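Local structure of glutathione transferase gst1-6 (Anopheles dirus, 1V2A) at residues 9-14 with 102-107; 15-20 with 192-197; 28-33 with 199-204; 37-42 with 47-52. The protein probably catalyses the conjugation of glutathione to electrophilic compounds with release of a halide, as a homodimeric detoxifying transferase. All coordinates share one frame; numbering follows the deposited sequence.

Contact 1 of 4, residues 9-14 with 102-107; sequences SPPCQS and TLYKRI. With GTS (glutathione sulfonic acid), chain F.
With CG anti to the backbone N (chi1 -167°), the ring of Y104 is sent off its helix toward P10 and P11, which its outer end meets. The phenol oxygen leads: Y104 OH lies 3.5 Å from P10 CG and 3.7 Å from P11 CD, against the ring carbons of both prolines. Behind it the ring carbons divide the prolines between them, with Y104 CE1 4.0 Å from P10 CB and Y104 CE2 4.0 Å from P11 CG. Both prolines stand at about a right angle to the tyrosine, and the contact consists of van der Waals packing without a hydrogen bond across it. P10 opens a type I turn that leads into helix 13-22, its carbonyl accepting a bond from Q13 N (3.2 Å). This turn belongs to the N-terminal thioredoxin-like domain of the glutathione transferase fold, whereas Y104 comes from helix 86-115 of the all-helical C-terminal domain; the tyrosine therefore reaches across the interdomain cleft close to the bound glutathione sulfonic acid. T160 of helix 152-162 also touches the Y104 side chain. In S9 a trans chi1 of 168° directs the hydroxyl to the sulfonate, where S9 OG donates a short hydrogen bond of 2.5 Å to ligand O1S. The same sulfonate oxygen lies 3.5 Å from P11 CD. P11 thus touches both the tyrosine and the ligand, and its side chain also rests on P52.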
# COMPACT_ATOMS: atom_id res chain seq x y z
N SER B 9 11.92 -12.51 6.34
CA SER B 9 11.03 -11.39 6.10
C SER B 9 10.12 -11.71 4.92
O SER B 9 10.59 -11.91 3.80
CB SER B 9 11.85 -10.12 5.80
OG SER B 9 11.05 -9.08 5.29
N PRO B 10 8.80 -11.80 5.15
CA PRO B 10 7.83 -12.11 4.09
C PRO B 10 7.86 -11.06 2.96
O PRO B 10 7.79 -11.41 1.78
CB PRO B 10 6.50 -12.15 4.84
CG PRO B 10 6.90 -12.65 6.20
CD PRO B 10 8.13 -11.81 6.47
N PRO B 11 7.96 -9.77 3.30
CA PRO B 11 8.00 -8.77 2.22
C PRO B 11 9.17 -9.02 1.26
O PRO B 11 9.00 -8.92 0.04
CB PRO B 11 8.16 -7.45 2.99
CG PRO B 11 7.42 -7.73 4.26
CD PRO B 11 7.87 -9.12 4.61
N CYS B 12 10.34 -9.36 1.79
CA CYS B 12 11.53 -9.62 0.97
C CYS B 12 11.44 -10.80 -0.00
O CYS B 12 12.18 -10.86 -0.97
CB CYS B 12 12.75 -9.86 1.86
SG CYS B 12 13.27 -8.49 2.87
N GLN B 13 10.53 -11.74 0.24
CA GLN B 13 10.45 -12.91 -0.64
C GLN B 13 9.84 -12.64 -2.01
O GLN B 13 10.02 -13.44 -2.93
CB GLN B 13 9.67 -14.04 0.05
CG GLN B 13 10.02 -14.22 1.51
CD GLN B 13 9.25 -15.35 2.17
OE1 GLN B 13 8.14 -15.68 1.76
NE2 GLN B 13 9.83 -15.94 3.21
N SER B 14 9.13 -11.53 -2.14
CA SER B 14 8.50 -11.18 -3.41
C SER B 14 9.53 -10.97 -4.52
O SER B 14 9.44 -11.58 -5.58
CB SER B 14 7.65 -9.91 -3.25
OG SER B 14 6.64 -10.09 -2.28
N THR B 102 -4.48 -4.50 3.91
CA THR B 102 -5.59 -5.26 4.46
C THR B 102 -5.17 -6.60 5.04
O THR B 102 -5.19 -6.78 6.25
CB THR B 102 -6.69 -5.51 3.41
OG1 THR B 102 -7.20 -4.26 2.95
CG2 THR B 102 -7.83 -6.34 4.01
N LEU B 103 -4.77 -7.52 4.17
CA LEU B 103 -4.39 -8.86 4.59
C LEU B 103 -3.10 -8.97 5.38
O LEU B 103 -3.11 -9.49 6.49
CB LEU B 103 -4.31 -9.79 3.37
CG LEU B 103 -4.06 -11.29 3.62
CD1 LEU B 103 -4.88 -11.79 4.79
CD2 LEU B 103 -4.41 -12.06 2.36
N TYR B 104 -1.99 -8.49 4.83
CA TYR B 104 -0.73 -8.59 5.54
C TYR B 104 -0.69 -7.71 6.79
O TYR B 104 -0.01 -8.04 7.77
CB TYR B 104 0.44 -8.25 4.61
CG TYR B 104 1.77 -8.64 5.21
CD1 TYR B 104 2.04 -9.98 5.54
CD2 TYR B 104 2.73 -7.68 5.54
CE1 TYR B 104 3.22 -10.35 6.18
CE2 TYR B 104 3.93 -8.04 6.18
CZ TYR B 104 4.16 -9.38 6.50
OH TYR B 104 5.31 -9.73 7.14
N LYS B 105 -1.41 -6.59 6.74
CA LYS B 105 -1.46 -5.67 7.87
C LYS B 105 -2.08 -6.34 9.08
O LYS B 105 -1.61 -6.18 10.21
CB LYS B 105 -2.28 -4.43 7.51
CG LYS B 105 -2.75 -3.57 8.69
CD LYS B 105 -1.63 -2.72 9.33
CE LYS B 105 -0.62 -3.58 10.09
NZ LYS B 105 0.47 -2.79 10.75
N ARG B 106 -3.15 -7.08 8.84
CA ARG B 106 -3.85 -7.77 9.90
C ARG B 106 -3.12 -9.04 10.35
O ARG B 106 -3.34 -9.51 11.46
CB ARG B 106 -5.28 -8.08 9.45
CG ARG B 106 -6.11 -6.80 9.24
CD ARG B 106 -7.46 -7.09 8.63
NE ARG B 106 -8.14 -5.86 8.23
CZ ARG B 106 -9.35 -5.82 7.68
NH1 ARG B 106 -10.03 -6.95 7.46
NH2 ARG B 106 -9.90 -4.66 7.33
N ILE B 107 -2.26 -9.58 9.49
CA ILE B 107 -1.51 -10.78 9.85
C ILE B 107 -0.35 -10.40 10.77
O ILE B 107 -0.23 -10.90 11.87
CB ILE B 107 -0.87 -11.48 8.62
CG1 ILE B 107 -1.95 -11.94 7.64
CG2 ILE B 107 -0.03 -12.66 9.08
CD1 ILE B 107 -3.13 -12.61 8.30
N1 GTS F . 6.14 -2.25 3.33
CA1 GTS F . 7.50 -2.70 3.44
C1 GTS F . 7.75 -3.51 2.20
O11 GTS F . 8.89 -3.50 1.75
O12 GTS F . 6.82 -4.14 1.67
CB1 GTS F . 7.63 -3.50 4.72
CG1 GTS F . 9.05 -4.04 4.98
CD1 GTS F . 9.37 -4.09 6.46
OE1 GTS F . 8.56 -3.71 7.33
N2 GTS F . 10.58 -4.58 6.73
CA2 GTS F . 11.05 -4.72 8.12
C2 GTS F . 12.18 -3.78 8.35
O2 GTS F . 13.06 -3.62 7.50
CB2 GTS F . 11.58 -6.10 8.47
SG2 GTS F . 10.46 -7.53 8.38
O1S GTS F . 9.92 -7.73 7.07
O2S GTS F . 11.23 -8.66 8.75
O3S GTS F . 9.36 -7.37 9.29
N3 GTS F . 12.15 -3.17 9.53
CA3 GTS F . 13.19 -2.25 9.91
C3 GTS F . 12.62 -0.97 10.41
O31 GTS F . 13.44 -0.14 10.77
O32 GTS F . 11.39 -0.85 10.45

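Contact 2 of 4, residues 15-20 with 192-197; sequences AILLAK and EEFSKQ
I16 meets F194 with its CG2 methyl, which chi1 of -66° places anti to the backbone N; I16 CG2 lies 3.6 Å from F194 CE1, approaching the ring obliquely, while the CG1 branch leads away. L17 supplies the more intimate contact. Its CD1 methyl sits over the middle of one face of the phenyl ring, 3.6 Å from the F194 centroid and 10° off the ring normal, a clear CH-pi arrangement, and its second methyl is more distant, L17 CD2 lying 4.1 Å from F194 CE2. One turn further on, the aliphatic part of K20 comes alongside obliquely at the exposed margin, with K20 CE 4.3 Å from F194 CD1. On the other helix no second side chain joins in: F194 alone spans the gap between two helix axes 12.1 Å apart. On the far side of helix 191-206 from this contact, K196 NZ bonds E192 OE2 at 2.9 Å, a salt bridge, and E192 O at 2.8 Å. L17 also touches I155 and L158 of helix 152-162, and the phenylalanine also touches L7. The two helices run nearly antiparallel, at 152°, and this is the interdomain packing of the glutathione transferase fold, in which the C-terminal helix 191-206 lies against the first helix of the thioredoxin-like domain.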
# COMPACT_ATOMS: atom_id res chain seq x y z
N ALA B 15 10.50 -10.09 -4.27
CA ALA B 15 11.55 -9.78 -5.24
C ALA B 15 12.42 -11.00 -5.55
O ALA B 15 12.94 -11.14 -6.66
CB ALA B 15 12.41 -8.63 -4.73
N ILE B 16 12.59 -11.88 -4.56
CA ILE B 16 13.37 -13.10 -4.74
C ILE B 16 12.65 -14.00 -5.75
O ILE B 16 13.23 -14.43 -6.75
CB ILE B 16 13.51 -13.87 -3.40
CG1 ILE B 16 14.35 -13.06 -2.41
CG2 ILE B 16 14.12 -15.24 -3.65
CD1 ILE B 16 15.75 -12.73 -2.90
N LEU B 17 11.38 -14.29 -5.49
CA LEU B 17 10.61 -15.14 -6.38
C LEU B 17 10.51 -14.53 -7.77
O LEU B 17 10.78 -15.19 -8.78
CB LEU B 17 9.21 -15.37 -5.79
CG LEU B 17 8.88 -16.73 -5.14
CD1 LEU B 17 10.13 -17.42 -4.68
CD2 LEU B 17 7.92 -16.51 -3.98
N LEU B 18 10.11 -13.27 -7.83
CA LEU B 18 9.97 -12.58 -9.10
C LEU B 18 11.30 -12.68 -9.85
O LEU B 18 11.32 -13.01 -11.04
CB LEU B 18 9.59 -11.12 -8.85
CG LEU B 18 9.31 -10.19 -10.04
CD1 LEU B 18 10.62 -9.83 -10.72
CD2 LEU B 18 8.34 -10.86 -11.00
N ALA B 19 12.40 -12.43 -9.15
CA ALA B 19 13.72 -12.49 -9.76
C ALA B 19 13.95 -13.81 -10.48
O ALA B 19 14.46 -13.83 -11.61
CB ALA B 19 14.80 -12.29 -8.69
N LYS B 20 13.58 -14.91 -9.82
CA LYS B 20 13.75 -16.24 -10.39
C LYS B 20 12.91 -16.44 -11.63
O LYS B 20 13.35 -17.02 -12.62
CB LYS B 20 13.37 -17.31 -9.35
CG LYS B 20 14.14 -17.23 -8.04
CD LYS B 20 13.88 -18.45 -7.17
CE LYS B 20 14.54 -18.31 -5.81
NZ LYS B 20 16.00 -18.00 -5.92
N GLU B 192 10.01 -25.59 -3.87
CA GLU B 192 10.38 -26.43 -2.73
C GLU B 192 11.77 -26.07 -2.23
O GLU B 192 12.03 -26.06 -1.02
CB GLU B 192 10.35 -27.91 -3.15
CG GLU B 192 10.15 -28.89 -2.00
CD GLU B 192 8.78 -28.77 -1.36
OE1 GLU B 192 7.77 -28.88 -2.09
OE2 GLU B 192 8.70 -28.57 -0.13
N GLU B 193 12.67 -25.75 -3.15
CA GLU B 193 14.03 -25.38 -2.78
C GLU B 193 14.04 -24.03 -2.08
O GLU B 193 14.80 -23.82 -1.14
CB GLU B 193 14.93 -25.33 -4.01
CG GLU B 193 16.38 -25.01 -3.67
CD GLU B 193 16.94 -25.95 -2.61
OE1 GLU B 193 17.06 -27.16 -2.89
OE2 GLU B 193 17.25 -25.46 -1.49
N PHE B 194 13.21 -23.11 -2.56
CA PHE B 194 13.10 -21.78 -1.97
C PHE B 194 12.56 -21.96 -0.56
O PHE B 194 13.15 -21.49 0.42
CB PHE B 194 12.13 -20.90 -2.78
CG PHE B 194 11.79 -19.59 -2.11
CD1 PHE B 194 12.75 -18.60 -1.96
CD2 PHE B 194 10.51 -19.37 -1.62
CE1 PHE B 194 12.44 -17.40 -1.31
CE2 PHE B 194 10.19 -18.17 -0.98
CZ PHE B 194 11.16 -17.19 -0.82
N SER B 195 11.43 -22.65 -0.47
CA SER B 195 10.79 -22.92 0.80
C SER B 195 11.76 -23.56 1.79
O SER B 195 11.75 -23.23 2.99
CB SER B 195 9.59 -23.84 0.58
OG SER B 195 8.89 -24.04 1.79
N LYS B 196 12.60 -24.47 1.31
CA LYS B 196 13.58 -25.12 2.17
C LYS B 196 14.70 -24.15 2.51
O LYS B 196 15.32 -24.24 3.58
CB LYS B 196 14.15 -26.37 1.48
CG LYS B 196 13.79 -27.65 2.22
CD LYS B 196 13.84 -28.89 1.32
CE LYS B 196 12.89 -28.76 0.14
NZ LYS B 196 11.54 -28.28 0.55
N GLN B 197 14.96 -23.20 1.61
CA GLN B 197 16.00 -22.23 1.88
C GLN B 197 15.49 -21.29 2.96
O GLN B 197 16.27 -20.80 3.79
CB GLN B 197 16.34 -21.44 0.62
CG GLN B 197 17.59 -20.60 0.79
CD GLN B 197 18.77 -21.45 1.21
OE1 GLN B 197 19.11 -22.42 0.55
NE2 GLN B 197 19.41 -21.08 2.32

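Contact 3 of 4, residues 28-33 with 199-204; sequences LKKTNV and ADDTLA. With GTS (glutathione sulfonic acid), chain F.
K30 and D201 reach toward one another obliquely, a lysine from the edge strand of the thioredoxin-like domain and an aspartate from helix 191-206. The strand, 27-30, is the second of a beta-alpha-beta unit: it follows helix 13-22 and pairs in parallel with strand 2-5, K29 exchanging backbone bonds with Y3. Beyond CG the lysine chain is fully extended, so its ammonium spans most of the 10.1 Å that separates the CA atoms of K30 and D201. It arrives before the aspartate without settling on a single oxygen: K30 NZ is 3.5 Å from D201 OD2 and 3.7 Å from D201 OD1, a long salt bridge without a hydrogen bond. The last methylene runs beside the same carboxylate, with K30 CE 3.6 Å from D201 OD2. The aspartate is held more firmly from its own helix, where Q197 NE2 is hydrogen-bonded to OD1. That bond probably fixes the carboxylate's rotation and leaves the lysine as a looser outer partner on the solvent side. D201 also packs on L7 and I8, so its charge lies at a buried spot which the ammonium would help to balance. After the strand the chain turns to the ligand through V33, whose CG1 is 3.5 Å from O2 of glutathione sulfonic acid. On the helix, T202 OG1 donates a 2.7 Å hydrogen bond to A199 O, reaching it from the same face of the carbonyl plane as L203 N.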
# COMPACT_ATOMS: atom_id res chain seq x y z
N LEU B 28 22.55 -10.73 -3.53
CA LEU B 28 21.96 -10.77 -2.20
C LEU B 28 22.86 -10.25 -1.10
O LEU B 28 24.07 -10.46 -1.10
CB LEU B 28 21.54 -12.21 -1.87
CG LEU B 28 20.22 -12.74 -2.45
CD1 LEU B 28 20.05 -12.32 -3.89
CD2 LEU B 28 20.21 -14.26 -2.33
N LYS B 29 22.25 -9.56 -0.14
CA LYS B 29 22.99 -9.01 0.99
C LYS B 29 22.20 -9.20 2.28
O LYS B 29 21.46 -8.32 2.70
CB LYS B 29 23.27 -7.53 0.75
CG LYS B 29 24.18 -7.29 -0.45
CD LYS B 29 24.64 -5.85 -0.51
CE LYS B 29 25.73 -5.66 -1.55
NZ LYS B 29 26.18 -4.23 -1.63
N LYS B 30 22.34 -10.37 2.89
CA LYS B 30 21.63 -10.65 4.13
C LYS B 30 21.79 -9.47 5.06
O LYS B 30 22.90 -9.02 5.33
CB LYS B 30 22.13 -11.95 4.77
CG LYS B 30 21.60 -13.19 4.08
CD LYS B 30 22.00 -14.50 4.77
CE LYS B 30 21.44 -15.68 3.97
NZ LYS B 30 21.79 -17.02 4.53
N THR B 31 20.66 -8.96 5.53
CA THR B 31 20.64 -7.80 6.39
C THR B 31 19.83 -8.01 7.65
O THR B 31 18.70 -8.49 7.61
CB THR B 31 20.03 -6.60 5.64
OG1 THR B 31 20.72 -6.41 4.40
CG2 THR B 31 20.11 -5.34 6.49
N ASN B 32 20.42 -7.65 8.79
CA ASN B 32 19.73 -7.75 10.06
C ASN B 32 19.37 -6.31 10.39
O ASN B 32 20.16 -5.58 10.99
CB ASN B 32 20.66 -8.31 11.14
CG ASN B 32 20.04 -8.26 12.53
OD1 ASN B 32 19.62 -7.21 12.99
ND2 ASN B 32 19.97 -9.41 13.19
N VAL B 33 18.18 -5.89 9.97
CA VAL B 33 17.72 -4.52 10.19
C VAL B 33 17.63 -4.12 11.65
O VAL B 33 17.34 -2.97 11.96
CB VAL B 33 16.35 -4.27 9.52
CG1 VAL B 33 16.50 -4.24 8.02
CG2 VAL B 33 15.36 -5.36 9.93
N ALA B 199 13.31 -22.15 5.32
CA ALA B 199 13.41 -22.97 6.53
C ALA B 199 14.81 -22.93 7.13
O ALA B 199 14.98 -22.67 8.32
CB ALA B 199 13.02 -24.41 6.21
N ASP B 200 15.81 -23.19 6.30
CA ASP B 200 17.19 -23.19 6.77
C ASP B 200 17.58 -21.87 7.38
O ASP B 200 18.14 -21.82 8.47
CB ASP B 200 18.14 -23.54 5.62
CG ASP B 200 17.98 -24.97 5.15
OD1 ASP B 200 17.14 -25.71 5.72
OD2 ASP B 200 18.69 -25.36 4.20
N ASP B 201 17.28 -20.78 6.67
CA ASP B 201 17.59 -19.45 7.17
C ASP B 201 16.88 -19.13 8.47
O ASP B 201 17.48 -18.59 9.40
CB ASP B 201 17.23 -18.41 6.12
CG ASP B 201 18.21 -18.36 5.00
OD1 ASP B 201 18.91 -19.37 4.79
OD2 ASP B 201 18.29 -17.31 4.32
N THR B 202 15.60 -19.45 8.55
CA THR B 202 14.85 -19.16 9.77
C THR B 202 15.47 -19.91 10.94
O THR B 202 15.49 -19.41 12.06
CB THR B 202 13.40 -19.59 9.66
OG1 THR B 202 13.33 -21.02 9.65
CG2 THR B 202 12.78 -19.04 8.39
N LEU B 203 15.98 -21.11 10.67
CA LEU B 203 16.61 -21.89 11.73
C LEU B 203 17.95 -21.25 12.06
O LEU B 203 18.31 -21.10 13.23
CB LEU B 203 16.81 -23.34 11.27
CG LEU B 203 16.41 -24.44 12.26
CD1 LEU B 203 16.77 -25.79 11.68
CD2 LEU B 203 17.10 -24.22 13.59
N ALA B 204 18.69 -20.86 11.04
CA ALA B 204 19.99 -20.23 11.24
C ALA B 204 19.82 -18.88 11.93
O ALA B 204 20.75 -18.39 12.59
CB ALA B 204 20.70 -20.05 9.90
N1 GTS F . 6.14 -2.25 3.33
CA1 GTS F . 7.50 -2.70 3.44
C1 GTS F . 7.75 -3.51 2.20
O11 GTS F . 8.89 -3.50 1.75
O12 GTS F . 6.82 -4.14 1.67
CB1 GTS F . 7.63 -3.50 4.72
CG1 GTS F . 9.05 -4.04 4.98
CD1 GTS F . 9.37 -4.09 6.46
OE1 GTS F . 8.56 -3.71 7.33
N2 GTS F . 10.58 -4.58 6.73
CA2 GTS F . 11.05 -4.72 8.12
C2 GTS F . 12.18 -3.78 8.35
O2 GTS F . 13.06 -3.62 7.50
CB2 GTS F . 11.58 -6.10 8.47
SG2 GTS F . 10.46 -7.53 8.38
O1S GTS F . 9.92 -7.73 7.07
O2S GTS F . 11.23 -8.66 8.75
O3S GTS F . 9.36 -7.37 9.29
N3 GTS F . 12.15 -3.17 9.53
CA3 GTS F . 13.19 -2.25 9.91
C3 GTS F . 12.62 -0.97 10.41
O31 GTS F . 13.44 -0.14 10.77
O32 GTS F . 11.39 -0.85 10.45

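Contact 4 of 4, residues 37-42 with 47-52; sequences VERDAL and PQHTIP. With GTS (glutathione sulfonic acid), chain F.
The CH-pi contact joins R39 to H49: R39 CD stands over one face of the imidazole, 3.5 Å from its centroid and 9° off the normal. Bends at chi2 and chi3 fold the arginine chain over the ring, and the two side chains run alongside each other in the same direction, the guanidinium turned 55° from the imidazole plane. Charge is handled within the helix, where R39 NH2 forms a salt bridge of 3.1 Å with D40 OD2. Apolar packing depends on L42. Its CD1 methyl rests on the loop backbone, 3.8 Å from H49 C, and meets the I51 side chain crosswise at CG2, with L42 CD1 and I51 CG2 3.9 Å apart. Hydrogen bonds belong to the loop and the glutathione sulfonic acid. I51 N donates to ligand O2 at 2.7 Å, and ligand N2 donates to I51 O at 2.8 Å; both bonds are fairly straight, giving the peptide-like middle of the ligand an antiparallel pairing of strand type. The peptide bond between I51 and P52 is cis, the cis-proline turn characteristic of thioredoxin-like domains, which presents the I51 backbone to the ligand. Ligand O31 lies at the edge of the H49 ring, but modelled too close for its details to be trusted. The loop runs from helix 36-45 into strand 53-56, with P52 packed on Y3 of strand 2-5 and I67 of helix 64-75, while P47 reaches Q137 of the second subunit.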
# COMPACT_ATOMS: atom_id res chain seq x y z
N VAL B 37 24.56 -1.18 13.60
CA VAL B 37 25.61 -0.94 12.62
C VAL B 37 25.08 -1.14 11.20
O VAL B 37 25.40 -0.36 10.30
CB VAL B 37 26.81 -1.87 12.87
CG1 VAL B 37 27.84 -1.72 11.76
CG2 VAL B 37 27.45 -1.53 14.21
N GLU B 38 24.28 -2.18 11.01
CA GLU B 38 23.69 -2.46 9.70
C GLU B 38 22.58 -1.45 9.43
O GLU B 38 22.41 -0.96 8.31
CB GLU B 38 23.11 -3.87 9.66
CG GLU B 38 24.13 -4.96 9.42
CD GLU B 38 23.53 -6.33 9.63
OE1 GLU B 38 24.09 -7.31 9.12
OE2 GLU B 38 22.50 -6.41 10.32
N ARG B 39 21.83 -1.14 10.48
CA ARG B 39 20.73 -0.19 10.41
C ARG B 39 21.25 1.14 9.87
O ARG B 39 20.75 1.65 8.86
CB ARG B 39 20.13 -0.02 11.81
CG ARG B 39 18.60 -0.09 11.89
CD ARG B 39 17.98 1.29 11.97
NE ARG B 39 18.80 2.21 12.76
CZ ARG B 39 19.18 2.00 14.02
NH1 ARG B 39 18.80 0.90 14.66
NH2 ARG B 39 19.97 2.88 14.63
N ASP B 40 22.26 1.69 10.52
CA ASP B 40 22.84 2.96 10.08
C ASP B 40 23.31 2.88 8.64
O ASP B 40 23.10 3.80 7.85
CB ASP B 40 24.01 3.33 10.99
CG ASP B 40 23.60 3.46 12.44
OD1 ASP B 40 24.48 3.73 13.28
OD2 ASP B 40 22.39 3.29 12.73
N ALA B 41 23.96 1.77 8.29
CA ALA B 41 24.46 1.58 6.94
C ALA B 41 23.31 1.66 5.93
O ALA B 41 23.35 2.44 4.98
CB ALA B 41 25.16 0.24 6.83
N LEU B 42 22.28 0.85 6.14
CA LEU B 42 21.13 0.83 5.24
C LEU B 42 20.54 2.23 5.06
O LEU B 42 20.23 2.66 3.95
CB LEU B 42 20.05 -0.11 5.78
CG LEU B 42 19.42 -1.15 4.84
CD1 LEU B 42 18.09 -1.61 5.44
CD2 LEU B 42 19.20 -0.58 3.43
N PRO B 47 16.57 6.05 3.70
CA PRO B 47 16.32 6.80 4.93
C PRO B 47 15.31 6.15 5.86
O PRO B 47 15.22 6.52 7.03
CB PRO B 47 15.85 8.15 4.41
CG PRO B 47 15.18 7.80 3.11
CD PRO B 47 16.18 6.84 2.52
N GLN B 48 14.54 5.19 5.35
CA GLN B 48 13.55 4.50 6.16
C GLN B 48 14.18 3.26 6.76
O GLN B 48 13.68 2.71 7.74
CB GLN B 48 12.32 4.12 5.32
CG GLN B 48 11.17 3.56 6.14
CD GLN B 48 9.83 3.61 5.41
OE1 GLN B 48 8.77 3.43 6.03
NE2 GLN B 48 9.86 3.86 4.11
N HIS B 49 15.28 2.84 6.15
CA HIS B 49 16.04 1.66 6.57
C HIS B 49 15.16 0.45 6.85
O HIS B 49 15.07 -0.03 7.98
CB HIS B 49 16.93 1.98 7.78
CG HIS B 49 16.19 2.48 8.98
ND1 HIS B 49 15.34 1.68 9.72
CD2 HIS B 49 16.19 3.69 9.59
CE1 HIS B 49 14.85 2.38 10.73
NE2 HIS B 49 15.35 3.60 10.67
N THR B 50 14.50 -0.04 5.80
CA THR B 50 13.65 -1.21 5.91
C THR B 50 14.02 -2.12 4.76
O THR B 50 14.47 -1.66 3.72
CB THR B 50 12.17 -0.85 5.74
OG1 THR B 50 11.92 -0.49 4.38
CG2 THR B 50 11.80 0.30 6.65
N ILE B 51 13.86 -3.43 4.96
CA ILE B 51 14.14 -4.38 3.90
C ILE B 51 12.78 -4.91 3.48
O ILE B 51 11.86 -5.01 4.29
CB ILE B 51 15.05 -5.54 4.39
CG1 ILE B 51 14.49 -6.15 5.67
CG2 ILE B 51 16.45 -5.03 4.61
CD1 ILE B 51 15.39 -7.23 6.28
N PRO B 52 12.63 -5.27 2.20
CA PRO B 52 13.64 -5.22 1.14
C PRO B 52 14.01 -3.83 0.64
O PRO B 52 13.20 -2.92 0.65
CB PRO B 52 13.00 -6.06 0.05
CG PRO B 52 11.56 -5.72 0.19
CD PRO B 52 11.35 -5.78 1.68
N1 GTS F . 6.14 -2.25 3.33
CA1 GTS F . 7.50 -2.70 3.44
C1 GTS F . 7.75 -3.51 2.20
O11 GTS F . 8.89 -3.50 1.75
O12 GTS F . 6.82 -4.14 1.67
CB1 GTS F . 7.63 -3.50 4.72
CG1 GTS F . 9.05 -4.04 4.98
CD1 GTS F . 9.37 -4.09 6.46
OE1 GTS F . 8.56 -3.71 7.33
N2 GTS F . 10.58 -4.58 6.73
CA2 GTS F . 11.05 -4.72 8.12
C2 GTS F . 12.18 -3.78 8.35
O2 GTS F . 13.06 -3.62 7.50
CB2 GTS F . 11.58 -6.10 8.47
SG2 GTS F . 10.46 -7.53 8.38
O1S GTS F . 9.92 -7.73 7.07
O2S GTS F . 11.23 -8.66 8.75
O3S GTS F . 9.36 -7.37 9.29
N3 GTS F . 12.15 -3.17 9.53
CA3 GTS F . 13.19 -2.25 9.91
C3 GTS F . 12.62 -0.97 10.41
O31 GTS F . 13.44 -0.14 10.77
O32 GTS F . 11.39 -0.85 10.45

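Three of the four contacts border the glutathione sulfonic acid: contact 1 at the sulfonate, contact 4 along the central peptide and contact 3 through V33. Contacts 1 and 4 adjoin directly, C12 SG lying 3.3 Å from P52 N, although their centres are 18 Å apart. Contacts 3 and 4 meet where V33 CG1 comes within 3.5 Å of I51 CG2. Contact 2 stands back from the ligand, with the I16 side chain about 12 Å away, yet it touches contact 1 through Q13 CB and F194 CZ at 3.6 Å. Helix 191-206 serves contacts 2 and 3 in succession, and contact 1 uses helix 86-115; all three join the two domains, whereas contact 4 stays within the N-terminal one.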